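Local coordinates for HMG box-containing protein 1 (Homo sapiens, PDB 3QVE) that represses transcription of its target genes by binding their promoters and takes part in regulating the cell cycle and the Wnt pathway, at residues A[34-38]-A[49-53]; A[104-109]-A[120-126]. One frame throughout, in Å; residues are numbered along the deposited sequence.

The two contacts come one after the other along the chain and lie on opposite sides of its centre, about 27 Å apart between their own centres and about 18 Å between nearest atoms, so neither touches the other. Both belong to the AXH domain, the module of this repressor that is present here. Contact 1 joins the end of helix 31-37 to the loop that leads toward strand 59-69 of the six-stranded antiparallel sheet. Contact 2 pairs strands 105-108 and 123-124 of a small mixed sheet. Together they illustrate two ways of closing a chain over short sequence separations: a loop held lightly at the surface, and a beta-alpha-beta unit zipped up by backbone bonds.

Contact 1: residues A[34-38]-A[49-53]; sequences FARAE and GIHKG
Glu-38, just past the end of helix 31-37, meets the backbone of the type I beta turn from Gly-49 to Lys-52 in a small surface contact between a helix end and a loop. Glu-38 is the first residue to leave the helical conformation, and its side chain, bent at chi2 (-90°), brings both oxygens to the turn. His-51 N gives a weak, forked hydrogen bond to OE1 and OE2 of Glu-38, 3.4 Å to each. Ile-50 N is equally near OE2, but at a poor angle. Across this contact a single amide, that of His-51, grips the carboxylate, and weakly, with OE2 also lying in plane at the edge of the His-51 ring. CG of Glu-38 lies over one face of the Phe-34 ring, toward its rim. CE1 of Phe-34 comes within 3.7 Å of His-51 ND1, the ring planes inclined at 52°; ND1 is buried here without a polar partner. With an alanine at Glu-38, His-51 N would probably lose its carboxylate acceptor and the turn could shift against the helix. Phe-20 of strand 17-20, next to outer strand 29-30 of the six-stranded sheet, stacks on His-51 and also meets Phe-34, while Trp-9, outside any helix or strand, packs edge-to-face with Phe-34.

Contact 2: residues A[104-109]-A[120-126]; sequences KGWSSF and IPCCEVH. With SO4 (sulfate ion), chain D.
Strands 105-108 and 123-124 run parallel where they pair, although the two segments as a whole head off 87° apart, and three backbone bonds join them: Cys-123 N to Trp-106 O, Ser-108 N to Cys-123 O and Val-125 N to Ser-108 O, at 2.9 to 3.0 Å. This is the pairing of a beta-alpha-beta unit, with helix 111-118 making the crossover between neighbouring parallel strands. A classic beta bulge, in which Lys-104 and Gly-105 both face Val-101, precedes the corner at Trp-106.

At the corner, CG2 of Ile-120 sits over the five-membered ring of Trp-106 in a CH-pi contact, 3.8 Å from its centroid, while NE1 of the indole is bonded to the carbonyl of Met-2. At the other end of the pairing, Val-125 covers a face of Phe-109 in a second CH-pi contact: its CB stands almost straight above the ring centre, 4.1 Å from the centroid and 11° off the normal. In the conformer given here, the CG2 methyl of Val-125 turns back to the strand and packs against the backbone of Ser-108 and CB of Ser-107. Phe-99 and Leu-61 touch both Phe-109 and Val-125, and Leu-75 and Leu-77 touch Phe-109, consistent with packing of the small sheet against the large one.

Lys-104 supplies a polar brace. Its chain bends at chi3, carrying NZ to Glu-124 O at 2.8 Å in the carbonyl plane, and a salt bridge to Asp-129 gives the ammonium a second partner. Farther along, His-126 ND1 reaches O3 of a sulfate, probably from the crystallisation liquor, at 2.6 Å, with a nearly straight N-H...O angle of 167°.

Contact 1: residues A[34-38]-A[49-53]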
loop_
_atom_site.group_PDB
_atom_site.type_symbol
_atom_site.label_atom_id
_atom_site.label_comp_id
_atom_site.label_asym_id
_atom_site.label_seq_id
_atom_site.Cartn_x
_atom_site.Cartn_y
_atom_site.Cartn_z
ATOM N N PHE A 34 5.950 8.345 9.607
ATOM C CA PHE A 34 6.872 7.225 9.430
ATOM C C PHE A 34 8.026 7.557 8.495
ATOM O O PHE A 34 9.183 7.320 8.825
ATOM C CB PHE A 34 6.112 5.989 8.921
ATOM C CG PHE A 34 7.004 4.828 8.574
ATOM C CD1 PHE A 34 7.497 4.006 9.564
ATOM C CD2 PHE A 34 7.375 4.585 7.261
ATOM C CE1 PHE A 34 8.328 2.915 9.255
ATOM C CE2 PHE A 34 8.200 3.521 6.936
ATOM C CZ PHE A 34 8.672 2.677 7.938
ATOM N N ALA A 35 7.719 8.123 7.331
ATOM C CA ALA A 35 8.732 8.378 6.319
ATOM C C ALA A 35 9.716 9.436 6.854
ATOM O O ALA A 35 10.905 9.385 6.542
ATOM C CB ALA A 35 8.087 8.844 5.003
ATOM N N ARG A 36 9.223 10.405 7.618
ATOM C CA ARG A 36 10.108 11.413 8.209
ATOM C C ARG A 36 11.012 10.756 9.263
ATOM O O ARG A 36 12.195 11.034 9.273
ATOM C CB ARG A 36 9.370 12.604 8.821
ATOM C CG ARG A 36 10.248 13.478 9.779
ATOM N N ALA A 37 10.456 9.880 10.103
ATOM C CA ALA A 37 11.221 9.158 11.126
ATOM C C ALA A 37 12.292 8.220 10.536
ATOM O O ALA A 37 13.348 8.049 11.148
ATOM C CB ALA A 37 10.282 8.393 12.089
ATOM N N GLU A 38 12.027 7.620 9.376
ATOM C CA GLU A 38 13.037 6.857 8.625
ATOM C C GLU A 38 14.056 7.817 8.000
ATOM O O GLU A 38 13.852 9.025 7.998
ATOM C CB GLU A 38 12.370 6.017 7.531
ATOM C CG GLU A 38 11.450 4.932 8.069
ATOM C CD GLU A 38 12.147 3.607 8.317
ATOM O OE1 GLU A 38 12.759 3.084 7.369
ATOM O OE2 GLU A 38 12.062 3.074 9.443
ATOM N N GLY A 49 16.447 4.183 10.467
ATOM C CA GLY A 49 16.091 3.485 9.230
ATOM C C GLY A 49 15.772 2.007 9.417
ATOM O O GLY A 49 16.180 1.173 8.601
ATOM N N ILE A 50 15.009 1.703 10.472
ATOM C CA ILE A 50 14.597 0.331 10.853
ATOM C C ILE A 50 13.985 -0.560 9.723
ATOM O O ILE A 50 14.097 -1.793 9.775
ATOM C CB ILE A 50 13.617 0.385 12.098
ATOM C CG1 ILE A 50 14.378 0.760 13.389
ATOM C CG2 ILE A 50 12.817 -0.931 12.293
ATOM C CD1 ILE A 50 14.074 2.154 13.935
ATOM N N HIS A 51 13.362 0.049 8.710
ATOM C CA HIS A 51 12.667 -0.701 7.660
ATOM C C HIS A 51 13.203 -0.460 6.228
ATOM O O HIS A 51 12.453 -0.525 5.247
ATOM C CB HIS A 51 11.174 -0.376 7.744
ATOM C CG HIS A 51 10.492 -0.958 8.943
ATOM N ND1 HIS A 51 10.176 -0.217 10.061
ATOM C CD2 HIS A 51 10.065 -2.217 9.197
ATOM C CE1 HIS A 51 9.576 -0.993 10.947
ATOM N NE2 HIS A 51 9.490 -2.212 10.441
ATOM N N LYS A 52 14.500 -0.188 6.110
ATOM C CA LYS A 52 15.103 0.026 4.799
ATOM C C LYS A 52 14.939 -1.250 3.979
ATOM O O LYS A 52 15.302 -2.340 4.448
ATOM C CB LYS A 52 16.596 0.381 4.896
ATOM C CG LYS A 52 17.293 0.502 3.519
ATOM C CD LYS A 52 18.816 0.670 3.616
ATOM C CE LYS A 52 19.448 0.736 2.224
ATOM N NZ LYS A 52 20.930 0.596 2.259
ATOM N N GLY A 53 14.389 -1.116 2.767
ATOM C CA GLY A 53 14.275 -2.251 1.872
ATOM C C GLY A 53 13.030 -3.088 2.141
ATOM O O GLY A 53 12.807 -4.070 1.432
#

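Contact 2: residues A[104-109]-A[120-126]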
loop_
_atom_site.group_PDB
_atom_site.type_symbol
_atom_site.label_atom_id
_atom_site.label_comp_id
_atom_site.label_asym_id
_atom_site.label_seq_id
_atom_site.Cartn_x
_atom_site.Cartn_y
_atom_site.Cartn_z
ATOM N N LYS A 104 -0.030 -7.516 -13.992
ATOM C CA LYS A 104 -1.412 -7.075 -14.199
ATOM C C LYS A 104 -1.525 -5.554 -14.408
ATOM O O LYS A 104 -2.277 -5.115 -15.219
ATOM C CB LYS A 104 -2.278 -7.546 -13.038
ATOM C CG LYS A 104 -3.706 -7.001 -13.099
ATOM C CD LYS A 104 -4.719 -7.882 -12.344
ATOM C CE LYS A 104 -4.858 -7.516 -10.879
ATOM N NZ LYS A 104 -6.059 -8.158 -10.184
ATOM N N GLY A 105 -0.752 -4.737 -13.707
ATOM C CA GLY A 105 -0.810 -3.300 -13.928
ATOM C C GLY A 105 -1.704 -2.627 -12.904
ATOM O O GLY A 105 -1.962 -3.171 -11.822
ATOM N N TRP A 106 -2.174 -1.438 -13.250
ATOM C CA TRP A 106 -2.854 -0.596 -12.280
ATOM C C TRP A 106 -4.167 -1.266 -11.838
ATOM O O TRP A 106 -4.978 -1.695 -12.655
ATOM C CB TRP A 106 -3.099 0.801 -12.848
ATOM C CG TRP A 106 -1.892 1.660 -12.874
ATOM C CD1 TRP A 106 -1.257 2.121 -13.978
ATOM C CD2 TRP A 106 -1.150 2.137 -11.751
ATOM N NE1 TRP A 106 -0.183 2.878 -13.625
ATOM C CE2 TRP A 106 -0.087 2.913 -12.262
ATOM C CE3 TRP A 106 -1.286 1.994 -10.355
ATOM C CZ2 TRP A 106 0.845 3.551 -11.440
ATOM C CZ3 TRP A 106 -0.389 2.651 -9.533
ATOM C CH2 TRP A 106 0.692 3.400 -10.086
ATOM N N SER A 107 -4.374 -1.303 -10.529
ATOM C CA SER A 107 -5.513 -1.985 -9.938
ATOM C C SER A 107 -6.007 -1.202 -8.716
ATOM O O SER A 107 -5.264 -0.432 -8.125
ATOM C CB SER A 107 -5.095 -3.416 -9.509
ATOM O OG SER A 107 -4.386 -4.087 -10.558
ATOM N N SER A 108 -7.255 -1.434 -8.314
ATOM C CA SER A 108 -7.865 -0.695 -7.224
ATOM C C SER A 108 -8.996 -1.533 -6.685
ATOM O O SER A 108 -9.523 -2.397 -7.365
ATOM C CB SER A 108 -8.423 0.622 -7.793
ATOM O OG SER A 108 -9.313 1.276 -6.921
ATOM N N PHE A 109 -9.376 -1.290 -5.449
ATOM C CA PHE A 109 -10.604 -1.901 -4.918
ATOM C C PHE A 109 -11.813 -1.173 -5.464
ATOM O O PHE A 109 -12.913 -1.750 -5.460
ATOM C CB PHE A 109 -10.598 -1.854 -3.364
ATOM C CG PHE A 109 -9.608 -2.795 -2.749
ATOM C CD1 PHE A 109 -9.966 -4.099 -2.489
ATOM C CD2 PHE A 109 -8.285 -2.412 -2.530
ATOM C CE1 PHE A 109 -9.026 -4.992 -1.968
ATOM C CE2 PHE A 109 -7.357 -3.302 -2.011
ATOM C CZ PHE A 109 -7.749 -4.594 -1.743
ATOM N N ILE A 120 -6.419 7.330 -13.286
ATOM C CA ILE A 120 -5.790 6.095 -13.714
ATOM C C ILE A 120 -6.878 5.024 -13.883
ATOM O O ILE A 120 -7.573 4.699 -12.911
ATOM C CB ILE A 120 -4.783 5.571 -12.633
ATOM C CG1 ILE A 120 -3.645 6.579 -12.411
ATOM C CG2 ILE A 120 -4.245 4.199 -13.023
ATOM C CD1 ILE A 120 -2.777 6.260 -11.204
ATOM N N PRO A 121 -6.978 4.431 -15.074
ATOM C CA PRO A 121 -7.896 3.304 -15.273
ATOM C C PRO A 121 -7.372 2.004 -14.625
ATOM O O PRO A 121 -6.196 1.688 -14.763
ATOM C CB PRO A 121 -7.894 3.143 -16.774
ATOM C CG PRO A 121 -6.522 3.622 -17.222
ATOM C CD PRO A 121 -6.099 4.657 -16.243
ATOM N N CYS A 122 -8.228 1.259 -13.942
ATOM C CA CYS A 122 -7.760 0.164 -13.106
ATOM C C CYS A 122 -8.579 -1.071 -13.252
ATOM O O CYS A 122 -9.784 -0.975 -13.374
ATOM C CB CYS A 122 -7.893 0.559 -11.617
ATOM S SG CYS A 122 -6.751 1.829 -11.078
ATOM N N CYS A 123 -7.913 -2.216 -13.206
ATOM C CA CYS A 123 -8.531 -3.498 -12.938
ATOM C C CYS A 123 -8.873 -3.584 -11.454
ATOM O O CYS A 123 -8.442 -2.764 -10.629
ATOM C CB CYS A 123 -7.546 -4.633 -13.218
ATOM S SG CYS A 123 -6.834 -4.747 -14.870
ATOM N N GLU A 124 -9.588 -4.610 -11.088
ATOM C CA GLU A 124 -9.902 -4.870 -9.704
ATOM C C GLU A 124 -8.755 -5.605 -9.019
ATOM O O GLU A 124 -8.213 -6.562 -9.568
ATOM C CB GLU A 124 -11.159 -5.737 -9.635
ATOM C CG GLU A 124 -12.416 -4.964 -9.297
ATOM C CD GLU A 124 -13.664 -5.851 -9.270
ATOM O OE1 GLU A 124 -14.715 -5.376 -9.752
ATOM O OE2 GLU A 124 -13.595 -7.000 -8.762
ATOM N N VAL A 125 -8.409 -5.179 -7.817
ATOM C CA VAL A 125 -7.392 -5.833 -6.990
ATOM C C VAL A 125 -7.977 -7.099 -6.407
ATOM O O VAL A 125 -9.155 -7.115 -6.046
ATOM C CB VAL A 125 -6.961 -4.958 -5.784
ATOM C CG1 VAL A 125 -5.995 -5.730 -4.845
ATOM C CG2 VAL A 125 -6.313 -3.652 -6.239
ATOM N N HIS A 126 -7.178 -8.155 -6.296
ATOM C CA HIS A 126 -7.598 -9.365 -5.535
ATOM C C HIS A 126 -6.488 -9.889 -4.638
ATOM O O HIS A 126 -5.287 -9.682 -4.920
ATOM C CB HIS A 126 -7.953 -10.524 -6.472
ATOM C CG HIS A 126 -9.087 -10.212 -7.391
ATOM N ND1 HIS A 126 -10.394 -10.131 -6.960
ATOM C CD2 HIS A 126 -9.096 -9.882 -8.703
ATOM C CE1 HIS A 126 -11.166 -9.794 -7.979
ATOM N NE2 HIS A 126 -10.404 -9.644 -9.048
HETATM S S SO4 D . -10.713 -11.395 -3.468
HETATM O O1 SO4 D . -11.537 -11.353 -2.281
HETATM O O2 SO4 D . -10.066 -12.668 -3.690
HETATM O O3 SO4 D . -11.400 -10.874 -4.639
HETATM O O4 SO4 D . -9.641 -10.466 -3.240
#